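Local coordinates for imidazoleglycerol-phosphate dehydratase (PDB 2AE8), which catalyses the manganese-dependent dehydration of imidazoleglycerol phosphate to imidazoleacetol phosphate, the sixth step of histidine biosynthesis, at residues L43-S48 against G102-E107; D50-H55 against G75-I80; V132-S137 against L174-D179. One frame throughout, in Å; residues are numbered along the deposited sequence.

Interaction 1: residues L43-S48 against G102-E107; sequences LNISIS and GQLLLE
Ile47 and Leu104 make the closest approach between strand 43-48 and the helix segment 102-107, with Ile47 CG2 3.6 Å from Leu104 CB. The two side chains slide past each other in opposite directions. Ile47 has CG1 anti to its backbone N (chi1 -166°), which leaves CG2 between the N and the carbonyl carbon. Its two branches therefore part. CG2 lies against the root of Leu104, and the longer arm carries Ile47 CD1 to 3.9 Å from Leu105 CD2. Ile47 and Leu105 meet at about a right angle.

Leu104 reaches back along the strand. With CG beside the backbone N (chi1 -64°) and the chain extended beyond it, CD1 reaches Ile45. Leu104 CD1 lies 3.7 Å from Ile45 O and 3.9 Å from Ile45 CG2. The strand and helix axes come within 8.9 Å and are inclined by 36°. Ile45 and Ile47 leave the same face of the strand, while Ser46 points away from the helix and packs on Gln33 and Asn79. Val100 and Met108 of the same helix extend the packing on Ile45 and Ile47.

No hydrogen bond crosses this contact. It is buried and held by branched aliphatic groups, so its strength rests on shape and the hydrophobic effect. It seals helix 90-111 onto the first four-stranded sheet.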
ATOM      1  N   LEU B  43      21.176 -15.254 -51.256  1.00 44.60           N
ATOM      2  CA  LEU B  43      22.027 -14.121 -50.914  1.00 43.46           C
ATOM      3  C   LEU B  43      23.423 -14.278 -51.499  1.00 42.09           C
ATOM      4  O   LEU B  43      23.992 -15.365 -51.487  1.00 41.55           O
ATOM      5  CB  LEU B  43      22.170 -13.997 -49.395  1.00 43.67           C
ATOM      6  CG  LEU B  43      21.171 -13.368 -48.423  1.00 44.51           C
ATOM      7  CD1 LEU B  43      19.762 -13.847 -48.612  1.00 45.07           C
ATOM      8  CD2 LEU B  43      21.652 -13.727 -47.025  1.00 43.96           C
ATOM      9  N   ASN B  44      23.971 -13.171 -51.982  1.00 40.72           N
ATOM     10  CA  ASN B  44      25.366 -13.110 -52.375  1.00 39.74           C
ATOM     11  C   ASN B  44      25.993 -11.906 -51.694  1.00 38.14           C
ATOM     12  O   ASN B  44      25.589 -10.767 -51.939  1.00 37.62           O
ATOM     13  CB  ASN B  44      25.485 -13.010 -53.895  1.00 40.33           C
ATOM     14  CG  ASN B  44      26.902 -13.239 -54.395  1.00 42.53           C
ATOM     15  OD1 ASN B  44      27.838 -13.443 -53.614  1.00 44.33           O
ATOM     16  ND2 ASN B  44      27.067 -13.194 -55.715  1.00 43.40           N
ATOM     17  N   ILE B  45      26.957 -12.163 -50.819  1.00 36.56           N
ATOM     18  CA  ILE B  45      27.500 -11.102 -49.980  1.00 35.85           C
ATOM     19  C   ILE B  45      29.013 -11.145 -49.924  1.00 35.40           C
ATOM     20  O   ILE B  45      29.601 -12.211 -49.790  1.00 34.76           O
ATOM     21  CB  ILE B  45      26.921 -11.169 -48.531  1.00 35.00           C
ATOM     22  CG1 ILE B  45      25.397 -11.054 -48.573  1.00 35.90           C
ATOM     23  CG2 ILE B  45      27.538 -10.089 -47.638  1.00 35.22           C
ATOM     24  CD1 ILE B  45      24.679 -11.372 -47.264  1.00 35.98           C
ATOM     25  N   SER B  46      29.625  -9.970 -50.022  1.00 35.34           N
ATOM     26  CA  SER B  46      31.043  -9.822 -49.783  1.00 35.91           C
ATOM     27  C   SER B  46      31.272  -8.671 -48.836  1.00 36.01           C
ATOM     28  O   SER B  46      30.562  -7.672 -48.887  1.00 35.86           O
ATOM     29  CB  SER B  46      31.807  -9.550 -51.091  1.00 36.03           C
ATOM     30  OG  SER B  46      31.450  -8.288 -51.644  1.00 37.08           O
ATOM     31  N   ILE B  47      32.300  -8.815 -48.009  1.00 36.56           N
ATOM     32  CA  ILE B  47      32.753  -7.762 -47.128  1.00 37.75           C
ATOM     33  C   ILE B  47      34.263  -7.550 -47.318  1.00 38.95           C
ATOM     34  O   ILE B  47      34.990  -8.500 -47.599  1.00 38.38           O
ATOM     35  CB  ILE B  47      32.397  -8.093 -45.649  1.00 37.67           C
ATOM     36  CG1 ILE B  47      32.542  -6.857 -44.752  1.00 38.35           C
ATOM     37  CG2 ILE B  47      33.209  -9.288 -45.124  1.00 36.74           C
ATOM     38  CD1 ILE B  47      31.790  -6.980 -43.417  1.00 37.58           C
ATOM     39  N   SER B  48      34.719  -6.311 -47.159  1.00 40.89           N
ATOM     40  CA  SER B  48      36.144  -5.996 -47.275  1.00 43.17           C
ATOM     41  C   SER B  48      36.539  -4.809 -46.408  1.00 44.61           C
ATOM     42  O   SER B  48      35.782  -3.844 -46.305  1.00 44.54           O
ATOM     43  CB  SER B  48      36.500  -5.704 -48.736  1.00 42.97           C
ATOM     44  OG  SER B  48      37.897  -5.624 -48.888  1.00 44.62           O
ATOM     45  N   GLY B 102      27.982 -12.003 -40.032  1.00 28.63           N
ATOM     46  CA  GLY B 102      28.705 -12.498 -38.857  1.00 28.90           C
ATOM     47  C   GLY B 102      29.783 -13.511 -39.239  1.00 29.54           C
ATOM     48  O   GLY B 102      30.911 -13.443 -38.739  1.00 29.23           O
ATOM     49  N   GLN B 103      29.426 -14.442 -40.125  1.00 30.17           N
ATOM     50  CA  GLN B 103      30.338 -15.497 -40.578  1.00 31.38           C
ATOM     51  C   GLN B 103      31.532 -14.918 -41.353  1.00 31.35           C
ATOM     52  O   GLN B 103      32.678 -15.337 -41.152  1.00 32.07           O
ATOM     53  CB  GLN B 103      29.590 -16.519 -41.448  1.00 31.45           C
ATOM     54  CG  GLN B 103      28.728 -17.499 -40.645  1.00 32.84           C
ATOM     55  CD  GLN B 103      27.807 -18.347 -41.512  1.00 32.31           C
ATOM     56  OE1 GLN B 103      27.564 -18.045 -42.683  1.00 34.77           O
ATOM     57  NE2 GLN B 103      27.268 -19.390 -40.927  1.00 34.69           N
ATOM     58  N   LEU B 104      31.266 -13.946 -42.220  1.00 30.89           N
ATOM     59  CA  LEU B 104      32.341 -13.290 -42.974  1.00 30.44           C
ATOM     60  C   LEU B 104      33.230 -12.473 -42.055  1.00 30.51           C
ATOM     61  O   LEU B 104      34.462 -12.451 -42.216  1.00 29.95           O
ATOM     62  CB  LEU B 104      31.768 -12.433 -44.105  1.00 30.04           C
ATOM     63  CG  LEU B 104      31.034 -13.236 -45.181  1.00 29.44           C
ATOM     64  CD1 LEU B 104      30.375 -12.269 -46.165  1.00 27.45           C
ATOM     65  CD2 LEU B 104      31.966 -14.255 -45.905  1.00 29.99           C
ATOM     66  N   LEU B 105      32.621 -11.833 -41.051  1.00 30.70           N
ATOM     67  CA  LEU B 105      33.408 -11.097 -40.064  1.00 30.25           C
ATOM     68  C   LEU B 105      34.367 -12.023 -39.337  1.00 29.93           C
ATOM     69  O   LEU B 105      35.523 -11.661 -39.096  1.00 29.75           O
ATOM     70  CB  LEU B 105      32.520 -10.337 -39.064  1.00 30.62           C
ATOM     71  CG  LEU B 105      31.915  -9.014 -39.546  1.00 31.24           C
ATOM     72  CD1 LEU B 105      30.966  -8.396 -38.464  1.00 29.90           C
ATOM     73  CD2 LEU B 105      33.016  -8.041 -39.916  1.00 28.38           C
ATOM     74  N   LEU B 106      33.889 -13.215 -38.990  1.00 30.54           N
ATOM     75  CA  LEU B 106      34.738 -14.177 -38.287  1.00 30.92           C
ATOM     76  C   LEU B 106      35.934 -14.546 -39.178  1.00 32.03           C
ATOM     77  O   LEU B 106      37.073 -14.543 -38.720  1.00 31.35           O
ATOM     78  CB  LEU B 106      33.955 -15.422 -37.867  1.00 30.92           C
ATOM     79  CG  LEU B 106      34.762 -16.489 -37.107  1.00 29.09           C
ATOM     80  CD1 LEU B 106      35.514 -15.918 -35.882  1.00 29.27           C
ATOM     81  CD2 LEU B 106      33.892 -17.659 -36.706  1.00 31.33           C
ATOM     82  N   GLU B 107      35.670 -14.809 -40.455  1.00 33.46           N
ATOM     83  CA  GLU B 107      36.760 -15.080 -41.408  1.00 35.94           C
ATOM     84  C   GLU B 107      37.771 -13.954 -41.434  1.00 36.41           C
ATOM     85  O   GLU B 107      38.969 -14.196 -41.305  1.00 37.09           O
ATOM     86  CB  GLU B 107      36.211 -15.377 -42.807  1.00 36.55           C
ATOM     87  CG  GLU B 107      35.501 -16.723 -42.866  1.00 40.28           C
ATOM     88  CD  GLU B 107      36.214 -17.792 -42.035  1.00 46.11           C
ATOM     89  OE1 GLU B 107      37.435 -18.010 -42.251  1.00 48.05           O
ATOM     90  OE2 GLU B 107      35.557 -18.413 -41.159  1.00 47.11           O
TER

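Interaction 2: residues D50-H55 against G75-I80; sequences DQSPSH and GLSLNI
A short parallel bridge between His55 and Asn79 brings strand 55-57 to the edge of the first four-stranded sheet, and the loop before it lies along strand 77-82. Ile80 N donates to His55 O at 2.8 Å. His55 N makes two weak bonds, to Leu78 O and to Asn79 OD1. The Asn79 side chain, with CG beside its own backbone N (chi1 -68°), brings Asn79 OD1 within 3.3 Å of His55 CB. The His55 imidazole has its stronger partner further on, since NE2 bonds to Glu81.

Ser54 replaces a backbone group in the pairing. Ser54 OG accepts from Leu78 N at 3.0 Å, with an N-H...O angle of 153°. The hydroxyl thus occupies a strand amide before the regular pairing begins.

At the start of the loop, Asp50 forms an Asx turn. Asp50 OD1 accepts from Ser52 N at 3.1 Å, nearly straight and from above the carboxylate plane. Ser52 OG lies 2.7 Å from Asp50 OD1 and approaches on its syn side, from the same face as the amide. These two bonds fix the carboxylate. Ser77 OG sits between the turn and the strand, 3.0 Å from both Asp50 OD1 and Ser52 O.

The polar groups gather along the edge of strand 77-82 that meets the loop. Leu76 packs on Leu105 and Met108 of helix 90-111, and Leu78 packs on Phe70 of helix 61-74. Ser54 touches Thr71 of that helix. On its other edge strand 77-82 pairs with strand 43-48.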
ATOM      1  N   ASP B  50      38.581  -2.440 -46.990  1.00 52.90           N
ATOM      2  CA  ASP B  50      39.203  -1.405 -47.793  1.00 54.31           C
ATOM      3  C   ASP B  50      38.201  -0.262 -47.919  1.00 55.12           C
ATOM      4  O   ASP B  50      37.291  -0.133 -47.078  1.00 55.37           O
ATOM      5  CB  ASP B  50      39.650  -1.955 -49.157  1.00 54.68           C
ATOM      6  CG  ASP B  50      38.488  -2.349 -50.057  1.00 56.26           C
ATOM      7  OD1 ASP B  50      37.310  -2.125 -49.686  1.00 57.32           O
ATOM      8  OD2 ASP B  50      38.759  -2.878 -51.161  1.00 58.08           O
ATOM      9  N   GLN B  51      38.340   0.555 -48.960  1.00 55.64           N
ATOM     10  CA  GLN B  51      37.419   1.665 -49.130  1.00 56.08           C
ATOM     11  C   GLN B  51      36.711   1.723 -50.490  1.00 55.51           C
ATOM     12  O   GLN B  51      36.414   2.799 -51.009  1.00 55.99           O
ATOM     13  CB  GLN B  51      38.097   2.989 -48.758  1.00 56.74           C
ATOM     14  CG  GLN B  51      37.170   3.943 -47.985  1.00 59.33           C
ATOM     15  CD  GLN B  51      36.060   3.206 -47.242  1.00 62.25           C
ATOM     16  OE1 GLN B  51      36.198   2.863 -46.062  1.00 64.03           O
ATOM     17  NE2 GLN B  51      34.959   2.940 -47.942  1.00 64.34           N
ATOM     18  N   SER B  52      36.413   0.550 -51.037  1.00 54.60           N
ATOM     19  CA  SER B  52      35.634   0.426 -52.259  1.00 53.73           C
ATOM     20  C   SER B  52      34.147   0.754 -52.031  1.00 53.04           C
ATOM     21  O   SER B  52      33.640   0.591 -50.913  1.00 53.46           O
ATOM     22  CB  SER B  52      35.777  -0.991 -52.805  1.00 53.81           C
ATOM     23  OG  SER B  52      35.601  -1.935 -51.763  1.00 54.26           O
ATOM     24  N   PRO B  53      33.445   1.228 -53.080  1.00 52.01           N
ATOM     25  CA  PRO B  53      32.004   1.499 -52.966  1.00 50.94           C
ATOM     26  C   PRO B  53      31.190   0.276 -52.541  1.00 49.54           C
ATOM     27  O   PRO B  53      31.526  -0.852 -52.908  1.00 49.95           O
ATOM     28  CB  PRO B  53      31.606   1.940 -54.387  1.00 51.07           C
ATOM     29  CG  PRO B  53      32.738   1.504 -55.275  1.00 51.84           C
ATOM     30  CD  PRO B  53      33.960   1.576 -54.418  1.00 52.12           C
ATOM     31  N   SER B  54      30.138   0.507 -51.757  1.00 47.85           N
ATOM     32  CA  SER B  54      29.243  -0.562 -51.323  1.00 46.04           C
ATOM     33  C   SER B  54      28.017  -0.583 -52.195  1.00 44.71           C
ATOM     34  O   SER B  54      27.530   0.467 -52.602  1.00 44.70           O
ATOM     35  CB  SER B  54      28.820  -0.367 -49.863  1.00 45.95           C
ATOM     36  OG  SER B  54      29.897  -0.637 -48.980  1.00 46.37           O
ATOM     37  N   HIS B  55      27.520  -1.780 -52.480  1.00 43.40           N
ATOM     38  CA  HIS B  55      26.272  -1.937 -53.215  1.00 42.92           C
ATOM     39  C   HIS B  55      25.350  -2.822 -52.395  1.00 41.48           C
ATOM     40  O   HIS B  55      25.570  -4.025 -52.289  1.00 41.44           O
ATOM     41  CB  HIS B  55      26.502  -2.557 -54.600  1.00 43.32           C
ATOM     42  CG  HIS B  55      25.255  -3.106 -55.225  1.00 45.74           C
ATOM     43  ND1 HIS B  55      24.392  -2.331 -55.971  1.00 48.48           N
ATOM     44  CD2 HIS B  55      24.721  -4.350 -55.207  1.00 48.12           C
ATOM     45  CE1 HIS B  55      23.382  -3.074 -56.388  1.00 49.47           C
ATOM     46  NE2 HIS B  55      23.558  -4.305 -55.939  1.00 49.37           N
ATOM     47  N   GLY B  75      33.962   1.336 -41.639  1.00 35.25           N
ATOM     48  CA  GLY B  75      35.037   1.346 -42.637  1.00 36.56           C
ATOM     49  C   GLY B  75      35.061   0.116 -43.537  1.00 37.26           C
ATOM     50  O   GLY B  75      35.963  -0.033 -44.373  1.00 38.26           O
ATOM     51  N   LEU B  76      34.086  -0.776 -43.376  1.00 37.35           N
ATOM     52  CA  LEU B  76      34.031  -2.001 -44.178  1.00 37.25           C
ATOM     53  C   LEU B  76      33.102  -1.853 -45.369  1.00 38.11           C
ATOM     54  O   LEU B  76      32.031  -1.259 -45.255  1.00 38.15           O
ATOM     55  CB  LEU B  76      33.599  -3.200 -43.329  1.00 36.96           C
ATOM     56  CG  LEU B  76      34.337  -3.414 -42.002  1.00 36.30           C
ATOM     57  CD1 LEU B  76      33.612  -4.439 -41.158  1.00 36.19           C
ATOM     58  CD2 LEU B  76      35.783  -3.830 -42.241  1.00 37.04           C
ATOM     59  N   SER B  77      33.504  -2.418 -46.507  1.00 37.87           N
ATOM     60  CA  SER B  77      32.693  -2.365 -47.712  1.00 38.08           C
ATOM     61  C   SER B  77      31.803  -3.587 -47.790  1.00 37.77           C
ATOM     62  O   SER B  77      32.272  -4.723 -47.678  1.00 37.70           O
ATOM     63  CB  SER B  77      33.584  -2.277 -48.960  1.00 38.39           C
ATOM     64  OG  SER B  77      34.601  -1.307 -48.743  1.00 41.49           O
ATOM     65  N   LEU B  78      30.518  -3.346 -47.980  1.00 37.55           N
ATOM     66  CA  LEU B  78      29.558  -4.416 -48.126  1.00 38.53           C
ATOM     67  C   LEU B  78      28.971  -4.424 -49.515  1.00 39.04           C
ATOM     68  O   LEU B  78      28.577  -3.382 -50.044  1.00 39.04           O
ATOM     69  CB  LEU B  78      28.403  -4.245 -47.128  1.00 38.26           C
ATOM     70  CG  LEU B  78      28.336  -5.082 -45.867  1.00 38.52           C
ATOM     71  CD1 LEU B  78      27.102  -4.657 -45.065  1.00 38.39           C
ATOM     72  CD2 LEU B  78      28.267  -6.567 -46.199  1.00 36.62           C
ATOM     73  N   ASN B  79      28.897  -5.606 -50.101  1.00 40.01           N
ATOM     74  CA  ASN B  79      28.127  -5.784 -51.307  1.00 40.96           C
ATOM     75  C   ASN B  79      27.144  -6.910 -51.117  1.00 41.31           C
ATOM     76  O   ASN B  79      27.525  -8.052 -50.881  1.00 41.42           O
ATOM     77  CB  ASN B  79      29.029  -5.993 -52.524  1.00 41.12           C
ATOM     78  CG  ASN B  79      29.802  -4.742 -52.869  1.00 42.02           C
ATOM     79  OD1 ASN B  79      29.332  -3.912 -53.634  1.00 43.47           O
ATOM     80  ND2 ASN B  79      30.957  -4.563 -52.243  1.00 44.01           N
ATOM     81  N   ILE B  80      25.868  -6.564 -51.203  1.00 41.89           N
ATOM     82  CA  ILE B  80      24.818  -7.521 -50.942  1.00 42.64           C
ATOM     83  C   ILE B  80      23.875  -7.599 -52.117  1.00 43.93           C
ATOM     84  O   ILE B  80      23.369  -6.589 -52.596  1.00 43.29           O
ATOM     85  CB  ILE B  80      24.022  -7.174 -49.655  1.00 42.36           C
ATOM     86  CG1 ILE B  80      24.970  -7.074 -48.449  1.00 41.56           C
ATOM     87  CG2 ILE B  80      22.911  -8.202 -49.423  1.00 41.70           C
ATOM     88  CD1 ILE B  80      24.298  -6.711 -47.127  1.00 41.72           C
TER

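Interaction 3: residues V132-S137 against L174-D179; sequences VVVDIS and LTTHID
Val132 and Ile178 pack side by side on the helix-covered face of an antiparallel strand pair, with Val132 CG2 3.8 Å from Ile178 CG1. Val132 CG1 also meets Thr176 CG2 at 3.9 Å. Val134 and Thr176 point the same way, and Thr176 OG1 lies 3.7 Å from Val134 CB. This buried hydroxyl has no polar partner in the model. Where the strand ends, Ile136 centres an inverse gamma turn and its CG1 rests 3.9 Å from Leu174 CD2. With CG beside its backbone N (chi1 -47°), Leu174 turns its CD2 branch, not the extended CD1, to Ile136. Helices 186-205 and 159-171 cover this face.

The backbones run antiparallel at 179°. Val133 with His177 and Asp135 with Thr175 are the hydrogen-bonded pairs. Val133 N to His177 O is 2.9 Å and Asp135 N to Thr175 O 2.8 Å, each with its reverse bond.

The other face is looser, more polar and mostly buried under the second subunit. Val133 and His177 come no nearer than 4.4 Å between their CB atoms. Pro124 of the second subunit packs over Val133, Asp135 and Thr175. His177 bonds to Asp126 O and Arg182 of that subunit. Ser137, past the strand, is partly exposed, and Ser137 OG donates to Thr175 OG1 at 2.8 Å.

One face is thus largely apolar and the other a subunit interface. Asp135 forms a salt bridge to Arg117, and Ser137 and Thr175 bond to the backbone of Arg139. Both arginines probably bind substrate, so this polar end is bonded directly to the likely substrate site.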
ATOM      1  N   VAL B 132      27.330   1.288 -27.400  1.00 22.95           N
ATOM      2  CA  VAL B 132      27.640  -0.090 -27.788  1.00 23.68           C
ATOM      3  C   VAL B 132      29.085  -0.392 -27.433  1.00 24.32           C
ATOM      4  O   VAL B 132      29.980   0.417 -27.704  1.00 24.64           O
ATOM      5  CB  VAL B 132      27.349  -0.368 -29.259  1.00 23.72           C
ATOM      6  CG1 VAL B 132      27.748  -1.799 -29.610  1.00 22.29           C
ATOM      7  CG2 VAL B 132      25.841  -0.135 -29.550  1.00 24.03           C
ATOM      8  N   VAL B 133      29.282  -1.552 -26.816  1.00 24.94           N
ATOM      9  CA  VAL B 133      30.586  -2.039 -26.379  1.00 25.93           C
ATOM     10  C   VAL B 133      30.819  -3.345 -27.117  1.00 27.26           C
ATOM     11  O   VAL B 133      30.004  -4.255 -27.016  1.00 26.73           O
ATOM     12  CB  VAL B 133      30.614  -2.320 -24.833  1.00 26.40           C
ATOM     13  CG1 VAL B 133      31.938  -2.955 -24.421  1.00 24.28           C
ATOM     14  CG2 VAL B 133      30.366  -1.024 -24.035  1.00 25.11           C
ATOM     15  N   VAL B 134      31.912  -3.435 -27.877  1.00 28.53           N
ATOM     16  CA  VAL B 134      32.276  -4.727 -28.489  1.00 29.13           C
ATOM     17  C   VAL B 134      33.654  -5.228 -28.095  1.00 29.96           C
ATOM     18  O   VAL B 134      34.597  -4.448 -27.923  1.00 30.00           O
ATOM     19  CB  VAL B 134      31.990  -4.871 -30.050  1.00 30.58           C
ATOM     20  CG1 VAL B 134      31.163  -3.744 -30.647  1.00 29.35           C
ATOM     21  CG2 VAL B 134      33.247  -5.243 -30.887  1.00 29.14           C
ATOM     22  N   ASP B 135      33.734  -6.532 -27.890  1.00 30.15           N
ATOM     23  CA  ASP B 135      34.985  -7.189 -27.608  1.00 31.03           C
ATOM     24  C   ASP B 135      35.114  -8.309 -28.630  1.00 30.86           C
ATOM     25  O   ASP B 135      34.304  -9.243 -28.637  1.00 30.11           O
ATOM     26  CB  ASP B 135      34.992  -7.741 -26.173  1.00 31.22           C
ATOM     27  CG  ASP B 135      36.256  -8.544 -25.843  1.00 33.86           C
ATOM     28  OD1 ASP B 135      37.150  -8.657 -26.711  1.00 33.97           O
ATOM     29  OD2 ASP B 135      36.348  -9.074 -24.710  1.00 35.88           O
ATOM     30  N   ILE B 136      36.117  -8.199 -29.507  1.00 30.51           N
ATOM     31  CA  ILE B 136      36.457  -9.312 -30.410  1.00 30.48           C
ATOM     32  C   ILE B 136      37.153 -10.371 -29.548  1.00 30.66           C
ATOM     33  O   ILE B 136      38.379 -10.462 -29.514  1.00 30.60           O
ATOM     34  CB  ILE B 136      37.348  -8.852 -31.590  1.00 30.43           C
ATOM     35  CG1 ILE B 136      36.689  -7.693 -32.349  1.00 30.44           C
ATOM     36  CG2 ILE B 136      37.627 -10.015 -32.544  1.00 29.97           C
ATOM     37  CD1 ILE B 136      37.605  -7.044 -33.433  1.00 31.98           C
ATOM     38  N   SER B 137      36.346 -11.151 -28.830  1.00 30.52           N
ATOM     39  CA  SER B 137      36.820 -12.036 -27.779  1.00 30.70           C
ATOM     40  C   SER B 137      36.880 -13.496 -28.195  1.00 31.09           C
ATOM     41  O   SER B 137      37.573 -14.303 -27.563  1.00 30.64           O
ATOM     42  CB  SER B 137      35.866 -11.947 -26.589  1.00 31.47           C
ATOM     43  OG  SER B 137      34.578 -12.352 -27.008  1.00 30.08           O
ATOM     44  N   LEU B 174      31.654 -12.338 -31.398  1.00 26.55           N
ATOM     45  CA  LEU B 174      31.923 -11.131 -30.601  1.00 26.34           C
ATOM     46  C   LEU B 174      31.174 -11.204 -29.277  1.00 26.03           C
ATOM     47  O   LEU B 174      30.138 -11.859 -29.184  1.00 25.90           O
ATOM     48  CB  LEU B 174      31.447  -9.854 -31.330  1.00 26.10           C
ATOM     49  CG  LEU B 174      31.824  -9.692 -32.805  1.00 26.89           C
ATOM     50  CD1 LEU B 174      31.055  -8.520 -33.427  1.00 27.40           C
ATOM     51  CD2 LEU B 174      33.339  -9.500 -32.965  1.00 28.02           C
ATOM     52  N   THR B 175      31.711 -10.548 -28.256  1.00 26.85           N
ATOM     53  CA  THR B 175      30.918 -10.233 -27.065  1.00 27.35           C
ATOM     54  C   THR B 175      30.479  -8.782 -27.264  1.00 27.74           C
ATOM     55  O   THR B 175      31.327  -7.896 -27.478  1.00 28.10           O
ATOM     56  CB  THR B 175      31.733 -10.377 -25.764  1.00 27.66           C
ATOM     57  OG1 THR B 175      32.207 -11.725 -25.646  1.00 28.58           O
ATOM     58  CG2 THR B 175      30.864 -10.061 -24.543  1.00 27.84           C
ATOM     59  N   THR B 176      29.174  -8.532 -27.228  1.00 26.44           N
ATOM     60  CA  THR B 176      28.654  -7.179 -27.507  1.00 26.17           C
ATOM     61  C   THR B 176      27.554  -6.796 -26.514  1.00 26.28           C
ATOM     62  O   THR B 176      26.660  -7.593 -26.261  1.00 26.15           O
ATOM     63  CB  THR B 176      28.130  -7.082 -28.964  1.00 25.93           C
ATOM     64  OG1 THR B 176      29.222  -7.302 -29.871  1.00 25.95           O
ATOM     65  CG2 THR B 176      27.506  -5.707 -29.258  1.00 24.88           C
ATOM     66  N   HIS B 177      27.654  -5.591 -25.943  1.00 25.43           N
ATOM     67  CA  HIS B 177      26.578  -5.024 -25.124  1.00 24.84           C
ATOM     68  C   HIS B 177      26.013  -3.803 -25.836  1.00 25.04           C
ATOM     69  O   HIS B 177      26.737  -2.842 -26.102  1.00 24.52           O
ATOM     70  CB  HIS B 177      27.090  -4.644 -23.724  1.00 24.31           C
ATOM     71  CG  HIS B 177      27.301  -5.829 -22.815  1.00 24.60           C
ATOM     72  ND1 HIS B 177      26.666  -5.957 -21.601  1.00 25.57           N
ATOM     73  CD2 HIS B 177      28.059  -6.944 -22.958  1.00 24.63           C
ATOM     74  CE1 HIS B 177      27.013  -7.099 -21.034  1.00 24.90           C
ATOM     75  NE2 HIS B 177      27.869  -7.712 -21.833  1.00 26.99           N
ATOM     76  N   ILE B 178      24.714  -3.853 -26.131  1.00 24.53           N
ATOM     77  CA  ILE B 178      24.001  -2.729 -26.726  1.00 24.48           C
ATOM     78  C   ILE B 178      23.036  -2.151 -25.685  1.00 24.66           C
ATOM     79  O   ILE B 178      22.210  -2.881 -25.120  1.00 24.01           O
ATOM     80  CB  ILE B 178      23.225  -3.174 -27.992  1.00 23.97           C
ATOM     81  CG1 ILE B 178      24.219  -3.587 -29.105  1.00 24.93           C
ATOM     82  CG2 ILE B 178      22.256  -2.075 -28.442  1.00 24.19           C
ATOM     83  CD1 ILE B 178      23.578  -4.143 -30.354  1.00 25.38           C
ATOM     84  N   ASP B 179      23.146  -0.847 -25.444  1.00 24.37           N
ATOM     85  CA  ASP B 179      22.335  -0.172 -24.427  1.00 25.32           C
ATOM     86  C   ASP B 179      21.738   1.111 -25.004  1.00 25.81           C
ATOM     87  O   ASP B 179      22.472   1.988 -25.467  1.00 25.85           O
ATOM     88  CB  ASP B 179      23.193   0.203 -23.205  1.00 25.36           C
ATOM     89  CG  ASP B 179      23.423  -0.969 -22.251  1.00 27.25           C
ATOM     90  OD1 ASP B 179      22.451  -1.361 -21.566  1.00 28.56           O
ATOM     91  OD2 ASP B 179      24.575  -1.483 -22.141  1.00 27.49           O
TER

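From the N terminus, strand 43-48 opens the loop that interaction 1 closes at helix 90-111. Within that span the chain makes interaction 2, a shorter loop through helix 61-74 that brings 50-55 to strand 77-82. Interaction 2 is thus nested in interaction 1, and the two touch where strands 43-48 and 77-82 pair, probably by hydrogen bonds from Ser77 N to Ser48 O and from Asn79 N to Ser46 O. Interaction 3 follows in series, closing the chain from 132-137 to 174-179 around helix 159-171. It belongs to the second sheet, which repeats the 1-2-4-3 strand order of the first, as expected of a duplicated half-domain. Interactions 2 and 3 lie on opposite sides of the chain's centre.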